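PDB 6LKY: putative isocitrate dehydrogenase, NAD-dependent, which probably catalyses the NAD-dependent oxidative decarboxylation of isocitrate, as a member of the isocitrate and isopropylmalate dehydrogenase family. Local coordinates for residues Ile269-Ile281 with Thr315-Met329. The protein carries 1 engineered substitution. Sequence-based numbering, arbitrary orientation.
Sequences IADKGIANPTAMI and TPDLAKDSPCGTAQM. With NAD (nicotinamide-adenine-dinucleotide), chain C.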
ATOM      1  N   ILE A 269       4.266  21.010  -9.544  1.00 32.32           N
ATOM      2  CA  ILE A 269       4.714  22.243  -8.909  1.00 28.86           C
ATOM      3  C   ILE A 269       6.138  22.613  -9.305  1.00 32.81           C
ATOM      4  O   ILE A 269       6.727  23.509  -8.702  1.00 35.48           O
ATOM      5  CB  ILE A 269       4.590  22.172  -7.372  1.00 29.63           C
ATOM      6  CG1 ILE A 269       5.479  21.072  -6.804  1.00 35.05           C
ATOM      7  CG2 ILE A 269       3.137  21.977  -6.951  1.00 30.36           C
ATOM      8  CD1 ILE A 269       5.657  21.146  -5.297  1.00 31.59           C
ATOM      9  N   ALA A 270       6.711  21.941 -10.301  1.00 32.90           N
ATOM     10  CA  ALA A 270       8.061  22.292 -10.724  1.00 39.52           C
ATOM     11  C   ALA A 270       8.071  23.731 -11.227  1.00 45.78           C
ATOM     12  O   ALA A 270       7.132  24.179 -11.891  1.00 45.22           O
ATOM     13  CB  ALA A 270       8.554  21.336 -11.816  1.00 31.39           C
ATOM     14  N   ASP A 271       9.115  24.471 -10.870  1.00 39.67           N
ATOM     15  CA  ASP A 271       9.309  25.850 -11.306  1.00 48.40           C
ATOM     16  C   ASP A 271       8.313  26.825 -10.682  1.00 48.89           C
ATOM     17  O   ASP A 271       8.267  27.991 -11.093  1.00 45.63           O
ATOM     18  CB  ASP A 271       9.291  25.959 -12.834  1.00 46.69           C
ATOM     19  CG  ASP A 271      10.459  25.214 -13.467  1.00 66.70           C
ATOM     20  OD1 ASP A 271      11.548  25.172 -12.842  1.00 59.53           O
ATOM     21  OD2 ASP A 271      10.284  24.653 -14.570  1.00 60.67           O
ATOM     22  N   LYS A 272       7.487  26.382  -9.729  1.00 40.78           N
ATOM     23  CA  LYS A 272       6.636  27.307  -8.988  1.00 36.56           C
ATOM     24  C   LYS A 272       7.310  27.825  -7.723  1.00 37.54           C
ATOM     25  O   LYS A 272       6.807  28.775  -7.115  1.00 40.03           O
ATOM     26  CB  LYS A 272       5.314  26.631  -8.587  1.00 35.63           C
ATOM     27  CG  LYS A 272       4.369  26.283  -9.727  1.00 39.32           C
ATOM     28  CD  LYS A 272       3.022  25.831  -9.174  1.00 42.80           C
ATOM     29  CE  LYS A 272       2.096  25.302 -10.273  1.00 48.65           C
ATOM     30  NZ  LYS A 272       1.804  26.343 -11.306  1.00 54.69           N
ATOM     31  N   GLY A 273       8.456  27.263  -7.343  1.00 34.60           N
ATOM     32  CA  GLY A 273       9.190  27.731  -6.180  1.00 34.01           C
ATOM     33  C   GLY A 273       8.530  27.510  -4.829  1.00 46.20           C
ATOM     34  O   GLY A 273       8.892  28.194  -3.863  1.00 43.11           O
ATOM     35  N   ILE A 274       7.611  26.545  -4.710  1.00 38.17           N
ATOM     36  CA  ILE A 274       6.861  26.318  -3.476  1.00 33.60           C
ATOM     37  C   ILE A 274       7.138  24.958  -2.842  1.00 38.93           C
ATOM     38  O   ILE A 274       6.596  24.672  -1.766  1.00 34.03           O
ATOM     39  CB  ILE A 274       5.347  26.498  -3.708  1.00 42.14           C
ATOM     40  CG1 ILE A 274       4.832  25.480  -4.730  1.00 36.60           C
ATOM     41  CG2 ILE A 274       5.033  27.920  -4.170  1.00 36.74           C
ATOM     42  CD1 ILE A 274       3.317  25.391  -4.799  1.00 41.45           C
ATOM     43  N   ALA A 275       7.943  24.101  -3.477  1.00 34.00           N
ATOM     44  CA  ALA A 275       8.230  22.778  -2.926  1.00 29.32           C
ATOM     45  C   ALA A 275       8.828  22.859  -1.522  1.00 35.61           C
ATOM     46  O   ALA A 275       9.693  23.692  -1.242  1.00 31.99           O
ATOM     47  CB  ALA A 275       9.183  22.010  -3.847  1.00 23.84           C
ATOM     48  N   ASN A 276       8.378  21.962  -0.650  1.00 30.74           N
ATOM     49  CA  ASN A 276       8.949  21.822   0.681  1.00 30.67           C
ATOM     50  C   ASN A 276      10.357  21.250   0.590  1.00 34.50           C
ATOM     51  O   ASN A 276      10.540  20.169   0.020  1.00 33.16           O
ATOM     52  CB  ASN A 276       8.078  20.919   1.541  1.00 27.92           C
ATOM     53  CG  ASN A 276       8.424  21.006   3.010  1.00 35.13           C
ATOM     54  OD1 ASN A 276       9.548  21.373   3.382  1.00 32.87           O
ATOM     55  ND2 ASN A 276       7.457  20.671   3.860  1.00 34.74           N
ATOM     56  N   PRO A 277      11.373  21.932   1.119  1.00 30.98           N
ATOM     57  CA  PRO A 277      12.740  21.411   1.050  1.00 30.20           C
ATOM     58  C   PRO A 277      13.121  20.525   2.220  1.00 25.72           C
ATOM     59  O   PRO A 277      14.256  20.036   2.258  1.00 31.30           O
ATOM     60  CB  PRO A 277      13.581  22.699   1.045  1.00 34.59           C
ATOM     61  CG  PRO A 277      12.773  23.656   1.883  1.00 32.52           C
ATOM     62  CD  PRO A 277      11.321  23.308   1.650  1.00 31.84           C
ATOM     63  N   THR A 278      12.188  20.305   3.146  1.00 28.43           N
ATOM     64  CA  THR A 278      12.485  19.566   4.368  1.00 29.82           C
ATOM     65  C   THR A 278      13.047  18.185   4.067  1.00 31.09           C
ATOM     66  O   THR A 278      14.041  17.770   4.670  1.00 32.59           O
ATOM     67  CB  THR A 278      11.220  19.445   5.210  1.00 40.24           C
ATOM     68  OG1 THR A 278      10.712  20.756   5.486  1.00 33.97           O
ATOM     69  CG2 THR A 278      11.498  18.685   6.508  1.00 31.75           C
ATOM     70  N   ALA A 279      12.406  17.447   3.153  1.00 29.58           N
ATOM     71  CA  ALA A 279      12.853  16.087   2.854  1.00 30.85           C
ATOM     72  C   ALA A 279      14.302  16.074   2.384  1.00 27.75           C
ATOM     73  O   ALA A 279      15.117  15.274   2.863  1.00 27.79           O
ATOM     74  CB  ALA A 279      11.937  15.450   1.808  1.00 23.80           C
ATOM     75  N   MET A 280      14.651  16.975   1.459  1.00 29.34           N
ATOM     76  CA  MET A 280      16.031  17.028   0.978  1.00 27.25           C
ATOM     77  C   MET A 280      16.990  17.432   2.091  1.00 29.27           C
ATOM     78  O   MET A 280      18.101  16.892   2.196  1.00 29.38           O
ATOM     79  CB  MET A 280      16.144  17.998  -0.197  1.00 27.60           C
ATOM     80  CG  MET A 280      17.350  17.708  -1.077  1.00 26.26           C
ATOM     81  SD  MET A 280      17.111  16.178  -2.024  1.00 30.78           S
ATOM     82  CE  MET A 280      18.658  15.317  -1.706  1.00 23.93           C
ATOM     83  N   ILE A 281      16.565  18.359   2.952  1.00 32.20           N
ATOM     84  CA  ILE A 281      17.413  18.788   4.059  1.00 37.59           C
ATOM     85  C   ILE A 281      17.639  17.639   5.045  1.00 30.61           C
ATOM     86  O   ILE A 281      18.765  17.416   5.504  1.00 29.55           O
ATOM     87  CB  ILE A 281      16.796  20.043   4.709  1.00 35.82           C
ATOM     88  CG1 ILE A 281      16.948  21.233   3.754  1.00 29.00           C
ATOM     89  CG2 ILE A 281      17.477  20.381   6.004  1.00 33.94           C
ATOM     90  CD1 ILE A 281      15.859  22.287   3.875  1.00 30.78           C
ATOM     91  N   THR A 315       6.304  26.085   3.855  1.00 42.58           N
ATOM     92  CA  THR A 315       5.773  26.005   2.503  1.00 35.67           C
ATOM     93  C   THR A 315       4.300  25.583   2.520  1.00 42.12           C
ATOM     94  O   THR A 315       3.810  25.057   3.523  1.00 39.80           O
ATOM     95  CB  THR A 315       6.627  25.045   1.674  1.00 38.14           C
ATOM     96  OG1 THR A 315       6.887  23.843   2.408  1.00 34.49           O
ATOM     97  CG2 THR A 315       7.964  25.702   1.330  1.00 37.40           C
ATOM     98  N   PRO A 316       3.564  25.831   1.425  1.00 39.01           N
ATOM     99  CA  PRO A 316       2.101  25.611   1.444  1.00 50.31           C
ATOM    100  C   PRO A 316       1.659  24.176   1.721  1.00 46.66           C
ATOM    101  O   PRO A 316       0.507  23.976   2.124  1.00 48.98           O
ATOM    102  CB  PRO A 316       1.643  26.066   0.048  1.00 46.56           C
ATOM    103  CG  PRO A 316       2.763  26.820  -0.538  1.00 46.25           C
ATOM    104  CD  PRO A 316       4.025  26.455   0.169  1.00 36.05           C
ATOM    105  N   ASP A 317       2.499  23.167   1.475  1.00 47.12           N
ATOM    106  CA  ASP A 317       2.097  21.803   1.804  1.00 49.26           C
ATOM    107  C   ASP A 317       1.889  21.626   3.303  1.00 53.80           C
ATOM    108  O   ASP A 317       1.105  20.766   3.724  1.00 53.02           O
ATOM    109  CB  ASP A 317       3.139  20.805   1.315  1.00 42.17           C
ATOM    110  CG  ASP A 317       4.496  21.060   1.922  1.00 42.44           C
ATOM    111  OD1 ASP A 317       5.048  22.149   1.660  1.00 45.56           O
ATOM    112  OD2 ASP A 317       4.994  20.195   2.676  1.00 41.50           O
ATOM    113  N   LEU A 318       2.571  22.425   4.122  1.00 51.52           N
ATOM    114  CA  LEU A 318       2.427  22.285   5.565  1.00 52.50           C
ATOM    115  C   LEU A 318       1.333  23.190   6.110  1.00 63.29           C
ATOM    116  O   LEU A 318       0.595  22.793   7.021  1.00 68.55           O
ATOM    117  CB  LEU A 318       3.749  22.599   6.259  1.00 42.48           C
ATOM    118  CG  LEU A 318       4.813  21.520   6.097  1.00 50.65           C
ATOM    119  CD1 LEU A 318       6.107  21.931   6.784  1.00 42.70           C
ATOM    120  CD2 LEU A 318       4.300  20.192   6.641  1.00 50.72           C
ATOM    121  N   ALA A 319       1.241  24.411   5.598  1.00 64.01           N
ATOM    122  CA  ALA A 319       0.149  25.307   5.948  1.00 70.84           C
ATOM    123  C   ALA A 319      -0.125  26.242   4.782  1.00 75.72           C
ATOM    124  O   ALA A 319       0.777  26.968   4.360  1.00 74.74           O
ATOM    125  CB  ALA A 319       0.478  26.105   7.212  1.00 77.22           C
ATOM    126  N   LYS A 320      -1.333  26.192   4.219  1.00 82.02           N
ATOM    127  CA  LYS A 320      -1.748  27.251   3.303  1.00 88.85           C
ATOM    128  C   LYS A 320      -2.328  28.446   4.057  1.00100.56           C
ATOM    129  O   LYS A 320      -3.159  29.187   3.514  1.00 90.33           O
ATOM    130  CB  LYS A 320      -2.716  26.739   2.234  1.00 85.46           C
ATOM    131  CG  LYS A 320      -2.610  27.575   0.949  1.00 79.06           C
ATOM    132  CD  LYS A 320      -3.105  26.863  -0.309  1.00 91.22           C
ATOM    133  CE  LYS A 320      -4.624  26.830  -0.392  1.00 80.66           C
ATOM    134  NZ  LYS A 320      -5.080  26.607  -1.795  1.00 67.86           N
ATOM    135  N   ASP A 321      -1.926  28.617   5.321  1.00119.87           N
ATOM    136  CA  ASP A 321      -2.474  29.616   6.235  1.00118.90           C
ATOM    137  C   ASP A 321      -1.782  30.959   6.029  1.00123.20           C
ATOM    138  O   ASP A 321      -2.429  31.965   5.720  1.00110.62           O
ATOM    139  CB  ASP A 321      -2.289  29.150   7.687  1.00111.07           C
ATOM    140  CG  ASP A 321      -3.316  28.127   8.111  1.00112.31           C
ATOM    141  OD1 ASP A 321      -4.482  28.511   8.347  1.00109.06           O
ATOM    142  OD2 ASP A 321      -2.955  26.935   8.213  1.00116.60           O
ATOM    143  N   SER A 322      -0.468  30.991   6.232  1.00122.30           N
ATOM    144  CA  SER A 322       0.371  32.144   5.900  1.00111.06           C
ATOM    145  C   SER A 322       1.614  31.594   5.211  1.00111.98           C
ATOM    146  O   SER A 322       2.708  31.567   5.789  1.00101.68           O
ATOM    147  CB  SER A 322       0.714  32.956   7.149  1.00108.39           C
ATOM    148  OG  SER A 322       1.261  34.217   6.808  1.00 95.47           O
ATOM    149  N   PRO A 323       1.480  31.134   3.966  1.00111.81           N
ATOM    150  CA  PRO A 323       2.566  30.374   3.341  1.00 91.74           C
ATOM    151  C   PRO A 323       3.611  31.211   2.618  1.00 80.07           C
ATOM    152  O   PRO A 323       3.355  32.300   2.098  1.00 72.28           O
ATOM    153  CB  PRO A 323       1.807  29.494   2.340  1.00 82.12           C
ATOM    154  CG  PRO A 323       0.677  30.369   1.894  1.00 86.78           C
ATOM    155  CD  PRO A 323       0.272  31.167   3.118  1.00100.93           C
ATOM    156  N   CYS A 324       4.819  30.659   2.602  1.00 75.96           N
ATOM    157  CA  CYS A 324       5.974  31.129   1.849  1.00 57.15           C
ATOM    158  C   CYS A 324       6.464  30.060   0.871  1.00 52.14           C
ATOM    159  O   CYS A 324       5.881  28.984   0.747  1.00 51.27           O
ATOM    160  CB  CYS A 324       7.079  31.514   2.815  1.00 56.05           C
ATOM    161  SG  CYS A 324       7.728  30.081   3.676  1.00 66.82           S
ATOM    162  N   GLY A 325       7.586  30.351   0.207  1.00 45.31           N
ATOM    163  CA  GLY A 325       8.165  29.460  -0.772  1.00 42.95           C
ATOM    164  C   GLY A 325       9.408  28.709  -0.293  1.00 41.99           C
ATOM    165  O   GLY A 325       9.856  28.816   0.850  1.00 38.16           O
ATOM    166  N   THR A 326       9.970  27.932  -1.224  1.00 42.71           N
ATOM    167  CA  THR A 326      11.132  27.089  -0.935  1.00 41.52           C
ATOM    168  C   THR A 326      12.275  27.894  -0.327  1.00 35.64           C
ATOM    169  O   THR A 326      12.870  27.485   0.685  1.00 37.12           O
ATOM    170  CB  THR A 326      11.586  26.372  -2.217  1.00 41.23           C
ATOM    171  OG1 THR A 326      10.444  25.790  -2.867  1.00 39.50           O
ATOM    172  CG2 THR A 326      12.615  25.269  -1.898  1.00 28.84           C
ATOM    173  N   ALA A 327      12.615  29.036  -0.948  1.00 38.74           N
ATOM    174  CA  ALA A 327      13.786  29.808  -0.521  1.00 41.26           C
ATOM    175  C   ALA A 327      13.614  30.422   0.883  1.00 37.37           C
ATOM    176  O   ALA A 327      14.548  30.323   1.692  1.00 44.57           O
ATOM    177  CB  ALA A 327      14.125  30.869  -1.571  1.00 40.31           C
ATOM    178  N   GLN A 328      12.460  31.075   1.185  1.00 42.11           N
ATOM    179  CA  GLN A 328      12.086  31.339   2.590  1.00 41.50           C
ATOM    180  C   GLN A 328      12.475  30.264   3.549  1.00 46.84           C
ATOM    181  O   GLN A 328      13.217  30.493   4.510  1.00 46.82           O
ATOM    182  CB  GLN A 328      10.577  31.451   2.834  1.00 61.34           C
ATOM    183  CG  GLN A 328       9.982  32.440   3.954  1.00 76.18           C
ATOM    184  CD  GLN A 328       9.557  33.852   3.759  1.00 74.26           C
ATOM    185  OE1 GLN A 328       8.759  34.167   2.898  1.00 87.09           O
ATOM    186  NE2 GLN A 328       9.868  34.653   4.793  1.00 83.92           N
ATOM    187  N   MET A 329      11.788  29.139   3.408  1.00 34.47           N
ATOM    188  CA  MET A 329      11.886  28.089   4.392  1.00 40.92           C
ATOM    189  C   MET A 329      13.327  27.661   4.550  1.00 35.16           C
ATOM    190  O   MET A 329      13.795  27.442   5.675  1.00 41.53           O
ATOM    191  CB  MET A 329      10.984  26.932   3.981  1.00 37.81           C
ATOM    192  CG  MET A 329      10.901  25.886   5.038  1.00 39.67           C
ATOM    193  SD  MET A 329       9.657  24.633   4.725  1.00 38.42           S
ATOM    194  CE  MET A 329       9.817  23.713   6.250  1.00 26.34           C
TER
HETATM  195  PA  NAD C 501       5.820  12.900  -6.685  1.00 28.31           P
HETATM  196  O1A NAD C 501       6.750  13.593  -7.650  1.00 26.13           O
HETATM  197  O2A NAD C 501       6.527  12.559  -5.409  1.00 28.02           O
HETATM  198  O5B NAD C 501       4.531  13.819  -6.447  1.00 27.75           O
HETATM  199  C5B NAD C 501       3.474  13.313  -5.637  1.00 29.52           C
HETATM  200  C4B NAD C 501       2.741  14.479  -5.003  1.00 34.17           C
HETATM  201  O4B NAD C 501       3.569  14.960  -3.925  1.00 29.16           O
HETATM  202  C3B NAD C 501       2.570  15.600  -6.021  1.00 27.47           C
HETATM  203  O3B NAD C 501       1.290  16.202  -5.893  1.00 35.01           O
HETATM  204  C2B NAD C 501       3.669  16.582  -5.645  1.00 32.21           C
HETATM  205  O2B NAD C 501       3.373  17.950  -5.969  1.00 34.14           O
HETATM  206  C1B NAD C 501       3.874  16.334  -4.157  1.00 25.05           C
HETATM  207  N9A NAD C 501       5.274  16.665  -3.935  1.00 29.08           N
HETATM  208  C8A NAD C 501       6.262  15.584  -3.764  1.00 28.48           C
HETATM  209  N7A NAD C 501       7.416  16.408  -3.358  1.00 25.48           N
HETATM  210  C5A NAD C 501       6.869  17.231  -2.285  1.00 32.06           C
HETATM  211  C6A NAD C 501       7.599  18.558  -2.180  1.00 25.57           C
HETATM  212  N6A NAD C 501       8.927  18.324  -1.590  1.00 25.00           N
HETATM  213  N1A NAD C 501       6.811  19.423  -1.288  1.00 28.51           N
HETATM  214  C2A NAD C 501       5.464  19.751  -1.795  1.00 30.51           C
HETATM  215  N3A NAD C 501       5.111  18.940  -2.963  1.00 33.03           N
HETATM  216  C4A NAD C 501       5.472  17.538  -2.766  1.00 32.69           C
HETATM  217  O3  NAD C 501       5.297  11.508  -7.290  1.00 25.92           O
HETATM  218  PN  NAD C 501       4.747  11.266  -8.769  1.00 22.18           P
HETATM  219  O1N NAD C 501       4.015  12.436  -9.345  1.00 21.93           O
HETATM  220  O2N NAD C 501       3.871  10.027  -8.672  1.00 26.91           O
HETATM  221  O5D NAD C 501       6.031  10.959  -9.686  1.00 23.39           O
HETATM  222  C5D NAD C 501       6.706  12.026 -10.373  1.00 22.79           C
HETATM  223  C4D NAD C 501       8.042  11.520 -10.900  1.00 24.53           C
HETATM  224  O4D NAD C 501       8.996  11.352  -9.837  1.00 23.45           O
HETATM  225  C3D NAD C 501       7.888  10.166 -11.596  1.00 24.28           C
HETATM  226  O3D NAD C 501       8.593  10.235 -12.833  1.00 22.16           O
HETATM  227  C2D NAD C 501       8.572   9.203 -10.644  1.00 22.63           C
HETATM  228  O2D NAD C 501       9.194   8.093 -11.286  1.00 21.40           O
HETATM  229  C1D NAD C 501       9.634  10.070  -9.982  1.00 25.10           C
HETATM  230  N1N NAD C 501      10.077   9.404  -8.730  1.00 26.09           N
HETATM  231  C2N NAD C 501      11.343   9.904  -8.213  1.00 24.77           C
HETATM  232  C3N NAD C 501      11.728   8.973  -7.086  1.00 29.98           C
HETATM  233  C7N NAD C 501      13.212   9.044  -6.712  1.00 28.19           C
HETATM  234  O7N NAD C 501      13.419   8.908  -5.312  1.00 38.03           O
HETATM  235  N7N NAD C 501      13.846  10.238  -7.265  1.00 17.60           N
HETATM  236  C4N NAD C 501      10.783   9.028  -5.896  1.00 24.63           C
HETATM  237  C5N NAD C 501       9.328   8.949  -6.314  1.00 24.98           C
HETATM  238  C6N NAD C 501       8.971   9.354  -7.748  1.00 24.58           C
HETATM  239  O   HOH W   1      11.050  29.886  -3.510  1.00 39.31           O
HETATM  240  O   HOH W   2       4.830  22.997  -0.959  1.00 30.66           O
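N276 and D317 meet almost at a right angle, the amide and carboxylate planes turned 56° apart. ND2 of N276 donates a nearly straight bond, lying in its own amide plane, to the syn lone pair of D317 OD2, 2.8 Å away. OG1 of T315 holds the other oxygen, D317 OD1, so both ends of the carboxylate are gripped. The chi1 of N276 (-166°) swings the amide away from its own N; OD1 then takes the N-H of T278 from above its carbonyl plane, N to OD1 2.9 Å, capping helix 278-290. M329, fully extended, brings its SD to 3.7 Å from P277 CD and its CE against T278 OG1, closing the tight, buried end. The loop 269-277 lines the adenine side of the NAD pocket in the isocitrate/isopropylmalate dehydrogenase fold: NAD N6A donates to N276 O (2.9 Å), and I269 CD1 touches the base at N3A. Cutting N276 back to an alanine removes the amide and would probably leave D317 OD2 without its donor and T278 N without its cap. Beside P277, T326 pins the loop twice, its N bonding G273 O and its OG1 reaching a lone pair of A275 O in the carbonyl plane at 2.8 Å. Toward solvent the fit is looser: one water bridges G273 O to A327 N, and another links I274 O to D317 OD1. There I274 CB merely brushes P316 CD at 4.1 Å.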